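Local coordinates for AAEL008620-PA odorant-binding protein (Aedes aegypti, PDB 5V13), which binds juvenile hormone specifically in the mosquito hemolymph, as a secreted member of the odorant-binding protein family, at the interface of chains A and B. Numbering follows the deposited sequence. Chains: chain A/B, AAEL008620-PA odorant-binding protein.

Contact 1: the interface of chains A and B. Residues chain A 151, 165, 271, 286; chain B 156-157.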
loop_
_atom_site.group_PDB
_atom_site.type_symbol
_atom_site.label_atom_id
_atom_site.label_comp_id
_atom_site.label_asym_id
_atom_site.label_seq_id
_atom_site.Cartn_x
_atom_site.Cartn_y
_atom_site.Cartn_z
ATOM N N ILE A 151 4.369 -11.113 -1.193
ATOM C CA ILE A 151 4.222 -10.047 -0.204
ATOM C C ILE A 151 3.275 -8.959 -0.713
ATOM O O ILE A 151 2.489 -8.389 0.062
ATOM C CB ILE A 151 5.602 -9.487 0.198
ATOM C CG1 ILE A 151 5.459 -8.550 1.399
ATOM C CG2 ILE A 151 6.293 -8.783 -0.973
ATOM C CD1 ILE A 151 6.786 -8.283 2.141
ATOM N N ILE A 165 4.657 -2.339 6.558
ATOM C CA ILE A 165 6.086 -2.166 6.808
ATOM C C ILE A 165 6.401 -0.680 6.754
ATOM O O ILE A 165 6.008 0.016 5.809
ATOM C CB ILE A 165 6.911 -2.953 5.777
ATOM C CG1 ILE A 165 6.751 -4.457 6.001
ATOM C CG2 ILE A 165 8.410 -2.561 5.843
ATOM C CD1 ILE A 165 7.251 -5.297 4.817
ATOM N N LEU A 271 15.268 -4.088 6.728
ATOM C CA LEU A 271 15.352 -5.027 5.611
ATOM C C LEU A 271 16.543 -4.753 4.696
ATOM O O LEU A 271 16.845 -5.583 3.829
ATOM C CB LEU A 271 14.056 -5.014 4.788
ATOM C CG LEU A 271 13.012 -6.087 5.129
ATOM C CD1 LEU A 271 12.435 -5.847 6.513
ATOM C CD2 LEU A 271 11.901 -6.163 4.079
ATOM N N ASN A 286 13.669 -13.467 -0.351
ATOM C CA ASN A 286 13.602 -12.825 -1.655
ATOM C C ASN A 286 13.770 -13.800 -2.806
ATOM O O ASN A 286 13.378 -13.474 -3.933
ATOM C CB ASN A 286 14.693 -11.759 -1.785
ATOM C CG ASN A 286 14.220 -10.382 -1.391
ATOM O OD1 ASN A 286 13.032 -10.160 -1.162
ATOM N ND2 ASN A 286 15.154 -9.435 -1.329
ATOM N N ALA B 156 5.263 -3.227 -1.648
ATOM C CA ALA B 156 4.871 -3.763 -0.343
ATOM C C ALA B 156 6.083 -4.095 0.533
ATOM O O ALA B 156 6.022 -3.914 1.756
ATOM C CB ALA B 156 3.986 -4.996 -0.514
ATOM N N LYS B 157 7.190 -4.544 -0.072
ATOM C CA LYS B 157 8.415 -4.788 0.692
ATOM C C LYS B 157 8.967 -3.492 1.261
ATOM O O LYS B 157 9.507 -3.470 2.368
ATOM C CB LYS B 157 9.454 -5.474 -0.199
ATOM C CG LYS B 157 10.756 -5.837 0.502
ATOM C CD LYS B 157 11.815 -6.359 -0.483
ATOM C CE LYS B 157 12.421 -5.231 -1.331
ATOM N NZ LYS B 157 13.589 -5.678 -2.168
HETATM O O HOH W 1 4.106 -3.070 3.651
HETATM O O HOH W 2 15.681 -6.790 -0.427
#
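The carboxamide of A:Asn286 is met by B:Lys157 beyond its OD1 and ND2 edge. The lysine lies over neither face. Its CD is almost level with the amide plane, 4.0 Å from the carbonyl oxygen OD1 of A:Asn286. The two side chains cross at about a right angle. This odorant-binding protein of the PBP/GOBP family carries the pair at a contact between two copies. The amide and the lysine do not bond directly. A water joins them, 2.8 Å from ND2 of A:Asn286 and 2.9 Å from NZ of B:Lys157. It sits close to the amide plane, between two nitrogen groups that are both likely to act as donors.

B:Lys157 reaches this place by lying along chain A. Its CG is anti to the backbone N (chi1 -177°), and the chain stays extended to CG and CD. It then bends at chi3 (74°), which swings the amine to the water. On the way the CG methylene packs on one branch of A:Leu271, with CD2 of the leucine 3.8 Å from CG of the lysine. The aliphatic stem is thus used for packing and the amine for a solvent link. B:Lys157 has 62 Å² hidden by chain A.

At the other end, the C-terminal turn of helix 151-158 of chain B presents its carbonyls to A:Ile165. The CD1 methyl of A:Ile165 is 3.6 Å from the backbone O of B:Ala156. It also comes near the O of B:Lys157. The backbone O of B:Ala156 has a polar partner in a second water, 2.8 Å away. That water is also 3.0 Å from the backbone N of A:Ile165. The methyl of B:Ala156 faces chain A elsewhere, with its CB 3.8 Å from the backbone O of A:Ile151. The structure alone does not show whether this interface forms outside the crystal.

Contact 2: the interface of chains A and B. Residues chain A 148-152; chain B 152-153, 156.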
loop_
_atom_site.group_PDB
_atom_site.type_symbol
_atom_site.label_atom_id
_atom_site.label_comp_id
_atom_site.label_asym_id
_atom_site.label_seq_id
_atom_site.Cartn_x
_atom_site.Cartn_y
_atom_site.Cartn_z
ATOM N N TYR A 148 8.715 -13.982 -0.098
ATOM C CA TYR A 148 8.368 -12.625 -0.523
ATOM C C TYR A 148 7.764 -12.564 -1.922
ATOM O O TYR A 148 7.376 -11.479 -2.360
ATOM C CB TYR A 148 9.594 -11.714 -0.434
ATOM C CG TYR A 148 9.971 -11.400 1.003
ATOM C CD1 TYR A 148 9.128 -11.757 2.052
ATOM C CD2 TYR A 148 11.158 -10.746 1.308
ATOM C CE1 TYR A 148 9.458 -11.478 3.366
ATOM C CE2 TYR A 148 11.498 -10.461 2.617
ATOM C CZ TYR A 148 10.643 -10.826 3.643
ATOM O OH TYR A 148 10.975 -10.544 4.951
ATOM N N ARG A 149 7.660 -13.685 -2.638
ATOM C CA ARG A 149 6.933 -13.669 -3.902
ATOM C C ARG A 149 5.468 -13.282 -3.717
ATOM O O ARG A 149 4.833 -12.802 -4.671
ATOM C CB ARG A 149 7.033 -15.038 -4.577
ATOM C CG ARG A 149 8.350 -15.231 -5.330
ATOM C CD ARG A 149 8.452 -16.604 -5.961
ATOM N NE ARG A 149 8.271 -17.659 -4.971
ATOM C CZ ARG A 149 8.323 -18.960 -5.242
ATOM N NH1 ARG A 149 8.566 -19.372 -6.482
ATOM N NH2 ARG A 149 8.137 -19.846 -4.270
ATOM N N ASP A 150 4.937 -13.460 -2.516
ATOM C CA ASP A 150 3.537 -13.206 -2.181
ATOM C C ASP A 150 3.314 -11.885 -1.469
ATOM O O ASP A 150 2.169 -11.583 -1.109
ATOM C CB ASP A 150 2.994 -14.315 -1.261
ATOM C CG ASP A 150 3.054 -15.695 -1.890
ATOM O OD1 ASP A 150 2.873 -15.803 -3.118
ATOM O OD2 ASP A 150 3.268 -16.675 -1.140
ATOM N N ILE A 151 4.369 -11.113 -1.193
ATOM C CA ILE A 151 4.222 -10.047 -0.204
ATOM C C ILE A 151 3.275 -8.959 -0.713
ATOM O O ILE A 151 2.489 -8.389 0.062
ATOM C CB ILE A 151 5.602 -9.487 0.198
ATOM C CG1 ILE A 151 5.459 -8.550 1.399
ATOM C CG2 ILE A 151 6.293 -8.783 -0.973
ATOM C CD1 ILE A 151 6.786 -8.283 2.141
ATOM N N GLY A 152 3.309 -8.687 -2.019
ATOM C CA GLY A 152 2.434 -7.672 -2.592
ATOM C C GLY A 152 0.960 -8.027 -2.482
ATOM O O GLY A 152 0.137 -7.191 -2.094
ATOM N N GLY B 152 3.815 -4.716 -7.379
ATOM C CA GLY B 152 3.159 -4.982 -6.107
ATOM C C GLY B 152 4.131 -5.434 -5.032
ATOM O O GLY B 152 4.128 -4.910 -3.913
ATOM N N ASN B 153 4.969 -6.427 -5.356
ATOM C CA ASN B 153 5.951 -6.929 -4.387
ATOM C C ASN B 153 6.923 -5.839 -3.956
ATOM O O ASN B 153 7.235 -5.701 -2.767
ATOM C CB ASN B 153 6.722 -8.107 -4.991
ATOM C CG ASN B 153 5.910 -9.365 -5.044
ATOM O OD1 ASN B 153 4.946 -9.520 -4.296
ATOM N ND2 ASN B 153 6.296 -10.286 -5.922
ATOM N N ALA B 156 5.263 -3.227 -1.648
ATOM C CA ALA B 156 4.871 -3.763 -0.343
ATOM C C ALA B 156 6.083 -4.095 0.533
ATOM O O ALA B 156 6.022 -3.914 1.756
ATOM C CB ALA B 156 3.986 -4.996 -0.514
HETATM O O HOH W 3 2.385 -10.839 -4.697
#
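B:Asn153 joins two backbone groups of chain A through its carboxamide. Its oxygen OD1 accepts a hydrogen bond from the backbone N of A:Gly152 at 2.9 Å. The donor lies in the plane of the amide carbonyl, and the bond is fairly straight (155° at the hydrogen). The amide nitrogen ND2 gives a longer bond of 3.2 Å to the backbone O of A:Arg149. That bond is more bent, with ND2 above the plane of the A:Arg149 carbonyl and not on a lone pair. A water bridges the same groups, 2.9 Å from OD1 of B:Asn153 and 3.1 Å from the O of A:Arg149. OD1 therefore meets both a backbone N-H and a water. Together the two direct bonds should restrict rotation of the amide.

The torsion of B:Asn153 sets the reach. CG is anti to its own carbonyl carbon (chi1 -75°), which points the amide at the start of the helix in chain A. The CG2 methyl of A:Ile151 stands over one side of the amide, toward OD1, 3.9 Å from CA of B:Asn153. Beside it, CA of A:Gly152 is 3.7 Å from the methyl CB of B:Ala156, and A:Gly152 has no side chain to hold the chains apart. The CD1 methyl of A:Ile151 turns to one face of the A:Tyr148 ring, near its rim, but that tyrosine is poorly ordered.

In chain A, residues 148-150 form a 3-10 turn that leads into helix 151-158. B:Asn153 thus takes a backbone N-H at the first turn of that helix, much like a capping residue, but from the other chain. The segment follows helix 122-143, which carries the hormone-pocket residues A:Tyr129, A:Tyr133 and A:Ile140.

Contact 1 and contact 2 are neighbouring parts of one interface, with their C-alpha centres about 6 Å apart. They share A:Ile151 and B:Ala156. Helix 151-158 of each chain takes part in both. Contact 2 is a direct polar join at the start of the helix in chain A. Contact 1 extends from it to two loop segments and to helix 278-286 of chain A, through packing and waters. In these two patches the same helix meets different surroundings in the two copies, in keeping with an interface that is not an exact two-fold. The three-copy assembly may reflect crystal packing.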